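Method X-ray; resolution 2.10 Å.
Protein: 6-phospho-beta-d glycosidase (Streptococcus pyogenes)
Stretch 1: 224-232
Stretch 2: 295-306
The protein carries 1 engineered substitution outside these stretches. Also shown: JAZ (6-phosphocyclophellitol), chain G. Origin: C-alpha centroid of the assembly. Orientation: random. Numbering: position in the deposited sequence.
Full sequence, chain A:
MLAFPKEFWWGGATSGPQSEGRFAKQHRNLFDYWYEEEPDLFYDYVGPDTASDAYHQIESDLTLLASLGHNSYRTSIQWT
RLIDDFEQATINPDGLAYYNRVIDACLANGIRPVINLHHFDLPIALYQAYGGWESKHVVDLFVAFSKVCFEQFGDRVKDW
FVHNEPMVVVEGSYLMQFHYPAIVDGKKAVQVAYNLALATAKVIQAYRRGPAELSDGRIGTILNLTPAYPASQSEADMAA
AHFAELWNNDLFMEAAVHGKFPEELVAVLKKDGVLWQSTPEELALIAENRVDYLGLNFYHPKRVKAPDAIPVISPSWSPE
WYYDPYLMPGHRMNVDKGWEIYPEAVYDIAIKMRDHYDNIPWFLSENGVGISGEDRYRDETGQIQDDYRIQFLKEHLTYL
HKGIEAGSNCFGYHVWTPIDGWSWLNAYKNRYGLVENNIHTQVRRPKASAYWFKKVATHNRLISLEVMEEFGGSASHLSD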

# COMPACT_ATOMS: atom_id res chain seq x y z
N ASN A 224 3.66 6.66 0.50
CA ASN A 224 4.14 7.15 -0.82
C ASN A 224 5.11 8.30 -0.60
O ASN A 224 4.87 9.24 0.21
CB ASN A 224 2.99 7.66 -1.67
CG ASN A 224 2.36 6.56 -2.55
OD1 ASN A 224 2.81 6.33 -3.70
ND2 ASN A 224 1.26 5.93 -2.05
N LEU A 225 6.23 8.24 -1.27
CA LEU A 225 7.10 9.39 -1.28
C LEU A 225 7.28 9.87 -2.75
O LEU A 225 8.25 10.54 -3.07
CB LEU A 225 8.41 9.04 -0.57
CG LEU A 225 9.29 10.02 0.19
CD1 LEU A 225 8.59 10.98 1.13
CD2 LEU A 225 10.28 9.19 0.99
N THR A 226 6.33 9.53 -3.60
CA THR A 226 6.36 9.95 -5.03
C THR A 226 6.55 11.48 -5.13
O THR A 226 5.81 12.19 -4.53
CB THR A 226 5.10 9.47 -5.74
OG1 THR A 226 5.00 8.03 -5.61
CG2 THR A 226 5.09 9.88 -7.25
N PRO A 227 7.61 11.98 -5.79
CA PRO A 227 7.73 13.39 -5.92
C PRO A 227 6.54 14.02 -6.69
O PRO A 227 5.97 13.35 -7.56
CB PRO A 227 9.00 13.56 -6.75
CG PRO A 227 9.78 12.32 -6.49
CD PRO A 227 8.68 11.29 -6.52
N ALA A 228 6.19 15.26 -6.34
CA ALA A 228 5.19 16.05 -7.11
C ALA A 228 6.03 17.01 -7.96
O ALA A 228 6.45 18.06 -7.49
CB ALA A 228 4.27 16.78 -6.16
N TYR A 229 6.41 16.56 -9.16
CA TYR A 229 7.37 17.32 -9.97
C TYR A 229 6.66 18.58 -10.51
O TYR A 229 5.59 18.44 -11.10
CB TYR A 229 7.89 16.49 -11.17
CG TYR A 229 8.77 15.30 -10.83
CD1 TYR A 229 9.93 15.44 -10.03
CD2 TYR A 229 8.49 14.07 -11.33
CE1 TYR A 229 10.75 14.35 -9.76
CE2 TYR A 229 9.27 12.98 -11.07
CZ TYR A 229 10.39 13.11 -10.29
OH TYR A 229 11.10 11.98 -10.06
N PRO A 230 7.24 19.79 -10.31
CA PRO A 230 6.59 21.01 -10.79
C PRO A 230 6.59 21.06 -12.29
O PRO A 230 7.54 20.61 -12.91
CB PRO A 230 7.46 22.09 -10.24
CG PRO A 230 8.83 21.46 -10.09
CD PRO A 230 8.51 20.08 -9.59
N ALA A 231 5.52 21.59 -12.90
CA ALA A 231 5.51 21.76 -14.36
C ALA A 231 6.65 22.63 -14.93
O ALA A 231 7.12 22.39 -16.05
CB ALA A 231 4.18 22.34 -14.81
N SER A 232 7.08 23.63 -14.17
CA SER A 232 8.17 24.55 -14.57
C SER A 232 8.77 25.07 -13.30
O SER A 232 8.28 24.75 -12.21
CB SER A 232 7.67 25.75 -15.41
OG SER A 232 6.95 26.66 -14.58
N GLY A 295 7.78 1.02 4.45
CA GLY A 295 7.63 0.64 3.06
C GLY A 295 7.23 1.87 2.28
O GLY A 295 6.42 2.69 2.76
N LEU A 296 7.83 2.01 1.11
CA LEU A 296 7.55 3.09 0.22
C LEU A 296 7.08 2.52 -1.10
O LEU A 296 7.76 1.70 -1.67
CB LEU A 296 8.77 3.97 -0.03
CG LEU A 296 9.20 4.67 1.24
CD1 LEU A 296 10.35 5.59 0.90
CD2 LEU A 296 8.08 5.48 1.90
N ASN A 297 5.88 2.93 -1.52
CA ASN A 297 5.26 2.45 -2.76
C ASN A 297 5.56 3.40 -3.89
O ASN A 297 5.49 4.63 -3.72
CB ASN A 297 3.73 2.27 -2.64
CG ASN A 297 3.32 1.15 -1.67
OD1 ASN A 297 4.09 0.25 -1.32
ND2 ASN A 297 2.10 1.23 -1.23
N PHE A 298 5.92 2.83 -5.03
CA PHE A 298 6.07 3.61 -6.25
C PHE A 298 5.64 2.84 -7.51
O PHE A 298 6.22 1.82 -7.87
CB PHE A 298 7.51 4.10 -6.47
CG PHE A 298 7.62 4.89 -7.69
CD1 PHE A 298 7.17 6.20 -7.70
CD2 PHE A 298 8.02 4.30 -8.86
CE1 PHE A 298 7.19 6.93 -8.87
CE2 PHE A 298 8.05 4.99 -10.02
CZ PHE A 298 7.61 6.30 -10.04
N TYR A 299 4.67 3.39 -8.22
CA TYR A 299 4.22 2.75 -9.48
C TYR A 299 3.78 3.74 -10.58
O TYR A 299 3.62 3.33 -11.72
CB TYR A 299 3.11 1.72 -9.20
CG TYR A 299 2.08 2.27 -8.28
CD1 TYR A 299 2.26 2.21 -6.90
CD2 TYR A 299 0.92 2.90 -8.77
CE1 TYR A 299 1.32 2.75 -6.02
CE2 TYR A 299 -0.01 3.44 -7.88
CZ TYR A 299 0.21 3.37 -6.52
OH TYR A 299 -0.68 3.86 -5.61
N HIS A 300 3.65 5.02 -10.26
CA HIS A 300 3.82 6.04 -11.28
C HIS A 300 4.13 7.39 -10.72
O HIS A 300 3.70 7.71 -9.63
CB HIS A 300 2.54 6.16 -12.12
CG HIS A 300 1.35 6.63 -11.35
ND1 HIS A 300 1.10 7.96 -11.11
CD2 HIS A 300 0.33 5.95 -10.80
CE1 HIS A 300 -0.03 8.08 -10.44
NE2 HIS A 300 -0.53 6.87 -10.26
N PRO A 301 4.81 8.23 -11.52
CA PRO A 301 5.12 9.58 -11.05
C PRO A 301 3.89 10.49 -11.06
O PRO A 301 2.89 10.14 -11.65
CB PRO A 301 6.14 10.04 -12.08
CG PRO A 301 5.66 9.41 -13.36
CD PRO A 301 5.30 8.02 -12.90
N LYS A 302 3.98 11.61 -10.39
CA LYS A 302 2.93 12.64 -10.32
C LYS A 302 3.64 13.92 -10.76
O LYS A 302 4.78 14.15 -10.34
CB LYS A 302 2.40 12.84 -8.89
CG LYS A 302 1.88 11.60 -8.15
N ARG A 303 2.99 14.72 -11.61
CA ARG A 303 3.39 16.10 -11.86
C ARG A 303 2.21 17.07 -11.64
O ARG A 303 1.05 16.73 -11.84
CB ARG A 303 3.91 16.26 -13.28
CG ARG A 303 4.97 15.25 -13.69
CD ARG A 303 5.21 15.25 -15.20
NE ARG A 303 6.21 14.26 -15.52
CZ ARG A 303 7.52 14.37 -15.20
NH1 ARG A 303 8.04 15.46 -14.66
NH2 ARG A 303 8.33 13.40 -15.53
N VAL A 304 2.55 18.28 -11.22
CA VAL A 304 1.52 19.28 -10.93
C VAL A 304 1.92 20.65 -11.46
O VAL A 304 3.10 20.90 -11.76
CB VAL A 304 1.25 19.41 -9.44
CG1 VAL A 304 0.81 18.06 -8.86
CG2 VAL A 304 2.46 20.00 -8.74
N LYS A 305 0.91 21.52 -11.57
CA LYS A 305 1.09 22.94 -11.93
C LYS A 305 0.19 23.79 -11.05
O LYS A 305 -0.70 23.26 -10.38
CB LYS A 305 0.76 23.20 -13.42
CG LYS A 305 -0.70 22.92 -13.73
CD LYS A 305 -1.10 23.17 -15.17
CE LYS A 305 -2.55 22.72 -15.30
NZ LYS A 305 -3.01 23.00 -16.66
N ALA A 306 0.44 25.10 -11.05
CA ALA A 306 -0.44 26.09 -10.45
C ALA A 306 -1.85 25.88 -10.98
O ALA A 306 -2.02 25.55 -12.14
CB ALA A 306 -0.00 27.49 -10.82
C2 JAZ G . -3.24 -1.84 -6.22
C3 JAZ G . -2.66 -2.03 -4.80
C4 JAZ G . -2.09 -0.71 -4.27
C5 JAZ G . -1.00 -0.14 -5.18
C6 JAZ G . -1.50 -0.05 -6.61
C7 JAZ G . -2.09 -1.37 -7.10
C8 JAZ G . -2.45 -1.32 -8.59
O9 JAZ G . -3.46 -0.33 -8.75
P10 JAZ G . -4.54 -0.51 -9.90
O11 JAZ G . -5.44 0.66 -9.72
O12 JAZ G . -5.10 -1.87 -9.91
O13 JAZ G . -3.79 -0.42 -11.16
O14 JAZ G . -2.42 1.03 -6.73
O15 JAZ G . -3.71 -3.08 -6.74
O16 JAZ G . -3.72 -2.43 -3.97
O17 JAZ G . -1.59 -0.89 -2.96
O HOH W 1 3.23 5.93 -7.15
O HOH W 2 6.90 11.59 -9.39
O HOH W 3 6.80 18.12 -14.66

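Two parallel strands are joined here by just three direct hydrogen bonds, and where the strands part company, water takes over the pairing. Water 2 donates to Pro227 O at 2.7 Å and accepts from Lys302 N at 3.1 Å, so it sits between two backbone groups too far apart to bond directly. Pro227 O lies 3.1 Å from Lys302 O, an acceptor beside an acceptor that cannot bond, while water 2 gives Pro227 O a donor.

Beyond this wedge the direct ladder begins. Tyr229 N donates to Lys302 O (3.1 Å), Val304 N donates to Tyr229 O (3.0 Å), and Ala231 N donates to Val304 O (2.8 Å), the last with a more bent angle of 132°. Tyr229 therefore uses both its backbone groups on residues flanking Arg303, the usual parallel register. Pro230 costs this ladder nothing, because the N-H groups that stretch 1 gives to it are those of Tyr229 and Ala231. Tyr229 O also receives a CA-H contact from Arg303 CA at 3.3 Å.

The side chains of Tyr229 and Arg303 share one face of this small sheet. The guanidinium lays a face toward the tyrosine, with Arg303 NH1 3.6 Å from Tyr229 CD2, while the ring meets it obliquely. Arg303 NH1 is further held by water 3, which accepts from it at 2.9 Å and donates to Pro230 O at 3.1 Å; a long side chain thus ties back to the partner backbone. Ala228, Pro230 and Val304 occupy the other face, where the small methyl of Ala228 CB comes within 4.5 Å of Val304 CG2 and Val304 is buried.

Upstream, Thr226 is the buried residue that packs against the loop. Its CB points toward the other stretch, and the m rotamer gives its two branches different surroundings: Thr226 CG2 packs 3.5 Å from His300 O and 3.8 Å from Lys302 CG, whereas Thr226 OG1 lies 3.5 Å from Phe298 CD1, at the ring edge. Thr226 OG1 also bonds water 1 at 3.1 Å. That water accepts from Tyr299 N and donates to His300 O, both at 3.1 Å, so a single buried hydroxyl reaches the irregular backbone of the 298-301 loop. The CA-to-CB bond of His300 points away from the other stretch, and His300 ND1 donates to Pro301 O at 2.9 Å within the loop.

At the other end Leu225 CD2 packs 3.6 Å from Leu296 CD1, both leucines buried, while Asn224 OD1 lies 3.2 Å from Asn297 O, two acceptors that cannot bond; Asn224 ND2 is satisfied elsewhere in the structure.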